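Local coordinates for protein pyocin S5 (Pseudomonas aeruginosa PAO1, PDB 6THK) that probably kills competing bacteria as an imported pore-forming bacteriocin that depolarises their cytoplasmic membrane, at residues Y55-I60 with D163-A168; I126-Q131 with A170-D175. The protein carries 1 engineered substitution. One frame throughout, in Å; residues are numbered along the deposited sequence.

In the fold
Interactions 1 and 2 lie with their centres about 9 Å apart in the N-terminal helical part of a very elongated, all-helical chain, about 81 and 75 Å from its centre and at the other end from the C-terminal colicin pore-forming domain. Their segments alternate along the chain: 55-60, 126-131, 163-168, 170-175. Both use helix 157-212, which packs against helix 42-87 in interaction 1 and, about two turns further on, against the zinc-binding loop between helices 95-121 and 133-145 in interaction 2. They touch directly: Tyr128 of the loop meets Val57 and Ala168, and Ile60 meets Tyr172. Loop and both helices thus form one continuous packed region beside the zinc ion.

Interaction 1 (Y55-I60 with D163-A168); sequences YPVRSI and DELERA
Leu165 lays its CD2 methyl over the side chains of Pro56, Val57 and Ile60, the centre of a helix-helix contact in an all-helical bundle. Helices 42-87 and 157-212 run nearly parallel here, crossing at -20° with their local axes 10.2 Å apart. CD2 lies 3.8 Å from Pro56 CB on the ring and 3.8 Å from Val57 CG2, while the side chains of Val57 and Ile60 each cross that of Leu165 at about a right angle. The leucine CG stands anti to its carbonyl carbon (chi1 -69°); its CB bond does not point at the partner helix, but its methyl end lies nearer to it. Ile60, one turn after Pro56, reaches across with both branches. Ile60 CD1 comes to 3.4 Å from the backbone oxygen Leu165 O. At Ala168, whose side chain is CB alone, Ile60 CG2 rests 4.0 Å from Ala168 CB and also reaches the backbone, near Ala168 O. No hydrogen bond joins the two segments; methyl groups meet one another and the backbone oxygens of helix 157-212. Helix 42-87 is kinked where Pro56, lacking an N-H, makes no bond to the preceding turn. Trp140 of helix 133-145 also packs on Leu165. Arg167 turns to Glu164 and to the carbonyl oxygens of Phe120 and Pro124, linking helix 157-212 to the end of helix 95-121 and the loop that follows. Arg167 grips Glu164 side-on, NE at 3.0 Å and NH2 at 2.9 Å from the single oxygen OE1, which lies within 1° of the guanidinium plane.

Interaction 2 (I126-Q131 with A170-D175); sequences IDYEKQ and AYYKQD. With ZN (zinc ion), chain F.
Glu129 OE1 is gripped by three groups: it binds the zinc ion, accepts from Tyr172 OH at 3.2 Å on its anti lone pair, and accepts from a water 3.1 Å away. The same water sits beside Tyr171 OH, bridging that phenol to the glutamate. Glu129 also holds the metal through OE2 (2.0 Å), and Asp127 OD1 adds a third bond at 2.1 Å. Tyr171 OH approaches Asp127 OD1 to 2.8 Å, a weak bond that is not settled, since the phenol proton has another acceptor within reach; the carboxylate is turned 86° from the ring plane. Tyr171 CG stands anti to the backbone N (chi1 168°), and the CB bond points toward the loop. The rings of Tyr128, Tyr171 and Tyr172 form an aromatic cluster. Tyr128 CD2 lies 3.7 Å from Tyr171 CD2, the two side chains running antiparallel alongside, and Tyr172 CE2 is 3.9 Å from the same Tyr128 atom. Phe120 and Phe125 extend the cluster round Tyr171. An inverse gamma turn centred on Asp127 leads into the 3-10 turn carrying Glu129. The result is a carboxylate zinc site, its ligands two residues apart on a loop, with helix 157-212 supplying second-shell tyrosine hydroxyls.

Interaction 1 (Y55-I60 with D163-A168)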
loop_
_atom_site.group_PDB
_atom_site.type_symbol
_atom_site.label_atom_id
_atom_site.label_comp_id
_atom_site.label_asym_id
_atom_site.label_seq_id
_atom_site.Cartn_x
_atom_site.Cartn_y
_atom_site.Cartn_z
ATOM N N TYR A 55 -59.087 -64.493 -10.261
ATOM C CA TYR A 55 -59.500 -63.457 -11.213
ATOM C C TYR A 55 -59.226 -62.027 -10.666
ATOM O O TYR A 55 -58.587 -61.263 -11.401
ATOM C CB TYR A 55 -60.951 -63.665 -11.706
ATOM C CG TYR A 55 -61.140 -64.836 -12.659
ATOM C CD1 TYR A 55 -60.417 -66.019 -12.502
ATOM C CD2 TYR A 55 -62.083 -64.784 -13.681
ATOM C CE1 TYR A 55 -60.595 -67.102 -13.364
ATOM C CE2 TYR A 55 -62.277 -65.866 -14.545
ATOM C CZ TYR A 55 -61.522 -67.021 -14.386
ATOM O OH TYR A 55 -61.680 -68.097 -15.225
ATOM N N PRO A 56 -59.554 -61.680 -9.380
ATOM C CA PRO A 56 -59.214 -60.335 -8.868
ATOM C C PRO A 56 -57.706 -60.074 -8.740
ATOM O O PRO A 56 -57.265 -58.999 -9.162
ATOM C CB PRO A 56 -59.904 -60.289 -7.492
ATOM C CG PRO A 56 -60.927 -61.380 -7.521
ATOM C CD PRO A 56 -60.300 -62.448 -8.358
ATOM N N VAL A 57 -56.968 -61.012 -8.162
ATOM C CA VAL A 57 -55.540 -60.863 -7.949
ATOM C C VAL A 57 -54.777 -60.734 -9.244
ATOM O O VAL A 57 -53.827 -59.981 -9.335
ATOM C CB VAL A 57 -54.967 -62.028 -7.140
ATOM C CG1 VAL A 57 -53.455 -61.941 -7.097
ATOM C CG2 VAL A 57 -55.543 -62.013 -5.737
ATOM N N ARG A 58 -55.183 -61.498 -10.239
ATOM C CA ARG A 58 -54.542 -61.440 -11.533
ATOM C C ARG A 58 -54.709 -60.057 -12.169
ATOM O O ARG A 58 -53.798 -59.559 -12.814
ATOM C CB ARG A 58 -55.088 -62.533 -12.433
ATOM C CG ARG A 58 -54.707 -62.376 -13.879
ATOM C CD ARG A 58 -53.371 -63.022 -14.161
ATOM N NE ARG A 58 -52.974 -62.774 -15.537
ATOM C CZ ARG A 58 -52.270 -63.621 -16.269
ATOM N NH1 ARG A 58 -51.876 -64.775 -15.754
ATOM N NH2 ARG A 58 -51.961 -63.307 -17.515
ATOM N N SER A 59 -55.887 -59.460 -12.027
ATOM C CA SER A 59 -56.124 -58.123 -12.562
ATOM C C SER A 59 -55.250 -57.080 -11.874
ATOM O O SER A 59 -54.666 -56.230 -12.521
ATOM C CB SER A 59 -57.593 -57.744 -12.424
ATOM O OG SER A 59 -58.382 -58.485 -13.330
ATOM N N ILE A 60 -55.160 -57.177 -10.556
ATOM C CA ILE A 60 -54.337 -56.285 -9.720
ATOM C C ILE A 60 -52.883 -56.333 -10.171
ATOM O O ILE A 60 -52.239 -55.297 -10.302
ATOM C CB ILE A 60 -54.503 -56.657 -8.206
ATOM C CG1 ILE A 60 -55.874 -56.166 -7.669
ATOM C CG2 ILE A 60 -53.315 -56.184 -7.322
ATOM C CD1 ILE A 60 -56.321 -56.666 -6.292
ATOM N N ASP A 163 -60.422 -56.352 2.060
ATOM C CA ASP A 163 -59.296 -55.682 2.710
ATOM C C ASP A 163 -57.949 -56.184 2.200
ATOM O O ASP A 163 -57.018 -55.382 2.022
ATOM C CB ASP A 163 -59.402 -55.819 4.240
ATOM C CG ASP A 163 -60.590 -55.062 4.829
ATOM O OD1 ASP A 163 -61.165 -54.213 4.116
ATOM O OD2 ASP A 163 -60.907 -55.280 6.023
ATOM N N GLU A 164 -57.865 -57.511 1.937
ATOM C CA GLU A 164 -56.673 -58.186 1.437
ATOM C C GLU A 164 -56.378 -57.843 -0.015
ATOM O O GLU A 164 -55.210 -57.781 -0.392
ATOM C CB GLU A 164 -56.752 -59.694 1.675
ATOM C CG GLU A 164 -56.326 -60.091 3.077
ATOM C CD GLU A 164 -55.025 -59.486 3.563
ATOM O OE1 GLU A 164 -53.959 -59.848 3.020
ATOM O OE2 GLU A 164 -55.072 -58.620 4.461
ATOM N N LEU A 165 -57.435 -57.589 -0.817
ATOM C CA LEU A 165 -57.307 -57.165 -2.206
ATOM C C LEU A 165 -56.878 -55.695 -2.264
ATOM O O LEU A 165 -56.144 -55.310 -3.175
ATOM C CB LEU A 165 -58.604 -57.398 -2.983
ATOM C CG LEU A 165 -58.965 -58.861 -3.243
ATOM C CD1 LEU A 165 -60.407 -59.003 -3.656
ATOM C CD2 LEU A 165 -58.043 -59.501 -4.278
ATOM N N GLU A 166 -57.299 -54.879 -1.269
ATOM C CA GLU A 166 -56.877 -53.474 -1.181
ATOM C C GLU A 166 -55.372 -53.448 -0.872
ATOM O O GLU A 166 -54.635 -52.682 -1.489
ATOM C CB GLU A 166 -57.669 -52.722 -0.100
ATOM C CG GLU A 166 -57.706 -51.213 -0.317
ATOM C CD GLU A 166 -58.012 -50.353 0.899
ATOM O OE1 GLU A 166 -57.542 -49.191 0.929
ATOM O OE2 GLU A 166 -58.724 -50.828 1.816
ATOM N N ARG A 167 -54.925 -54.346 0.032
ATOM C CA ARG A 167 -53.527 -54.526 0.423
ATOM C C ARG A 167 -52.674 -55.055 -0.750
ATOM O O ARG A 167 -51.485 -54.719 -0.829
ATOM C CB ARG A 167 -53.428 -55.442 1.651
ATOM C CG ARG A 167 -52.131 -55.279 2.432
ATOM C CD ARG A 167 -52.121 -56.048 3.728
ATOM N NE ARG A 167 -52.090 -57.491 3.503
ATOM C CZ ARG A 167 -50.979 -58.217 3.452
ATOM N NH1 ARG A 167 -49.792 -57.640 3.599
ATOM N NH2 ARG A 167 -51.045 -59.525 3.251
ATOM N N ALA A 168 -53.288 -55.843 -1.675
ATOM C CA ALA A 168 -52.624 -56.358 -2.884
ATOM C C ALA A 168 -52.336 -55.199 -3.850
ATOM O O ALA A 168 -51.280 -55.174 -4.474
ATOM C CB ALA A 168 -53.491 -57.406 -3.567
#

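Interaction 2 (I126-Q131 with A170-D175)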
loop_
_atom_site.group_PDB
_atom_site.type_symbol
_atom_site.label_atom_id
_atom_site.label_comp_id
_atom_site.label_asym_id
_atom_site.label_seq_id
_atom_site.Cartn_x
_atom_site.Cartn_y
_atom_site.Cartn_z
ATOM N N ILE A 126 -47.108 -61.607 0.923
ATOM C CA ILE A 126 -47.579 -62.606 -0.015
ATOM C C ILE A 126 -47.155 -62.144 -1.416
ATOM O O ILE A 126 -47.585 -61.072 -1.854
ATOM C CB ILE A 126 -49.123 -62.850 0.107
ATOM C CG1 ILE A 126 -49.588 -62.958 1.591
ATOM C CG2 ILE A 126 -49.551 -64.082 -0.707
ATOM C CD1 ILE A 126 -51.080 -62.812 1.831
ATOM N N ASP A 127 -46.288 -62.919 -2.105
ATOM C CA ASP A 127 -45.856 -62.570 -3.457
ATOM C C ASP A 127 -46.909 -63.125 -4.392
ATOM O O ASP A 127 -46.727 -64.201 -4.963
ATOM C CB ASP A 127 -44.460 -63.142 -3.772
ATOM C CG ASP A 127 -43.647 -62.301 -4.742
ATOM O OD1 ASP A 127 -43.824 -61.056 -4.749
ATOM O OD2 ASP A 127 -42.785 -62.871 -5.440
ATOM N N TYR A 128 -48.026 -62.375 -4.518
ATOM C CA TYR A 128 -49.255 -62.692 -5.251
ATOM C C TYR A 128 -49.059 -63.387 -6.594
ATOM O O TYR A 128 -49.688 -64.424 -6.832
ATOM C CB TYR A 128 -50.132 -61.444 -5.423
ATOM C CG TYR A 128 -50.418 -60.732 -4.125
ATOM C CD1 TYR A 128 -51.334 -61.246 -3.211
ATOM C CD2 TYR A 128 -49.767 -59.549 -3.801
ATOM C CE1 TYR A 128 -51.586 -60.602 -2.001
ATOM C CE2 TYR A 128 -49.996 -58.907 -2.585
ATOM C CZ TYR A 128 -50.922 -59.424 -1.700
ATOM O OH TYR A 128 -51.155 -58.783 -0.514
ATOM N N GLU A 129 -48.185 -62.842 -7.450
ATOM C CA GLU A 129 -47.894 -63.363 -8.790
ATOM C C GLU A 129 -47.318 -64.787 -8.788
ATOM O O GLU A 129 -47.530 -65.525 -9.749
ATOM C CB GLU A 129 -46.981 -62.374 -9.581
ATOM C CG GLU A 129 -45.469 -62.578 -9.494
ATOM C CD GLU A 129 -44.668 -61.600 -8.658
ATOM O OE1 GLU A 129 -45.281 -60.750 -7.974
ATOM O OE2 GLU A 129 -43.419 -61.688 -8.687
ATOM N N LYS A 130 -46.592 -65.164 -7.727
ATOM C CA LYS A 130 -45.933 -66.467 -7.658
ATOM C C LYS A 130 -46.686 -67.514 -6.836
ATOM O O LYS A 130 -46.212 -68.647 -6.723
ATOM C CB LYS A 130 -44.492 -66.293 -7.163
ATOM C CG LYS A 130 -43.569 -65.825 -8.276
ATOM C CD LYS A 130 -42.402 -65.020 -7.749
ATOM C CE LYS A 130 -41.536 -64.467 -8.855
ATOM N NZ LYS A 130 -40.416 -63.651 -8.314
ATOM N N GLN A 131 -47.868 -67.160 -6.305
ATOM C CA GLN A 131 -48.691 -68.072 -5.497
ATOM C C GLN A 131 -49.893 -68.624 -6.264
ATOM O O GLN A 131 -50.462 -67.942 -7.125
ATOM C CB GLN A 131 -49.221 -67.368 -4.225
ATOM C CG GLN A 131 -48.211 -66.620 -3.361
ATOM C CD GLN A 131 -47.019 -67.449 -2.970
ATOM O OE1 GLN A 131 -45.911 -67.230 -3.460
ATOM N NE2 GLN A 131 -47.219 -68.399 -2.062
ATOM N N ALA A 170 -52.065 -51.978 -2.798
ATOM C CA ALA A 170 -51.045 -51.283 -2.002
ATOM C C ALA A 170 -49.638 -51.848 -2.244
ATOM O O ALA A 170 -48.711 -51.055 -2.443
ATOM C CB ALA A 170 -51.391 -51.358 -0.523
ATOM N N TYR A 171 -49.487 -53.210 -2.287
ATOM C CA TYR A 171 -48.201 -53.881 -2.535
ATOM C C TYR A 171 -47.592 -53.507 -3.887
ATOM O O TYR A 171 -46.402 -53.197 -3.946
ATOM C CB TYR A 171 -48.311 -55.406 -2.388
ATOM C CG TYR A 171 -47.105 -56.172 -2.902
ATOM C CD1 TYR A 171 -45.895 -56.157 -2.213
ATOM C CD2 TYR A 171 -47.170 -56.899 -4.088
ATOM C CE1 TYR A 171 -44.778 -56.836 -2.693
ATOM C CE2 TYR A 171 -46.059 -57.583 -4.579
ATOM C CZ TYR A 171 -44.868 -57.561 -3.871
ATOM O OH TYR A 171 -43.771 -58.244 -4.349
ATOM N N TYR A 172 -48.388 -53.566 -4.965
ATOM C CA TYR A 172 -47.910 -53.233 -6.304
ATOM C C TYR A 172 -47.772 -51.717 -6.512
ATOM O O TYR A 172 -47.001 -51.299 -7.372
ATOM C CB TYR A 172 -48.769 -53.910 -7.390
ATOM C CG TYR A 172 -48.629 -55.419 -7.419
ATOM C CD1 TYR A 172 -47.421 -56.022 -7.766
ATOM C CD2 TYR A 172 -49.707 -56.246 -7.116
ATOM C CE1 TYR A 172 -47.282 -57.412 -7.780
ATOM C CE2 TYR A 172 -49.590 -57.637 -7.159
ATOM C CZ TYR A 172 -48.371 -58.215 -7.480
ATOM O OH TYR A 172 -48.234 -59.580 -7.492
ATOM N N LYS A 173 -48.495 -50.898 -5.715
ATOM C CA LYS A 173 -48.414 -49.436 -5.756
ATOM C C LYS A 173 -47.089 -49.009 -5.133
ATOM O O LYS A 173 -46.368 -48.214 -5.743
ATOM C CB LYS A 173 -49.602 -48.776 -5.030
ATOM C CG LYS A 173 -50.865 -48.663 -5.882
ATOM C CD LYS A 173 -50.946 -47.354 -6.671
ATOM C CE LYS A 173 -52.150 -47.289 -7.585
ATOM N NZ LYS A 173 -53.436 -47.179 -6.844
ATOM N N GLN A 174 -46.728 -49.586 -3.964
ATOM C CA GLN A 174 -45.456 -49.272 -3.305
ATOM C C GLN A 174 -44.263 -49.802 -4.079
ATOM O O GLN A 174 -43.193 -49.211 -4.006
ATOM C CB GLN A 174 -45.428 -49.710 -1.826
ATOM C CG GLN A 174 -45.385 -51.225 -1.550
ATOM C CD GLN A 174 -44.013 -51.844 -1.712
ATOM O OE1 GLN A 174 -42.989 -51.291 -1.300
ATOM N NE2 GLN A 174 -43.965 -52.998 -2.353
ATOM N N ASP A 175 -44.431 -50.912 -4.810
ATOM C CA ASP A 175 -43.360 -51.487 -5.614
ATOM C C ASP A 175 -43.020 -50.582 -6.804
ATOM O O ASP A 175 -41.847 -50.328 -7.055
ATOM C CB ASP A 175 -43.738 -52.895 -6.087
ATOM C CG ASP A 175 -42.910 -53.385 -7.250
ATOM O OD1 ASP A 175 -41.725 -53.726 -7.032
ATOM O OD2 ASP A 175 -43.439 -53.408 -8.386
HETATM ZN ZN ZN F . -43.555 -60.785 -6.862
HETATM O O HOH W 1 -43.687 -58.097 -7.395
#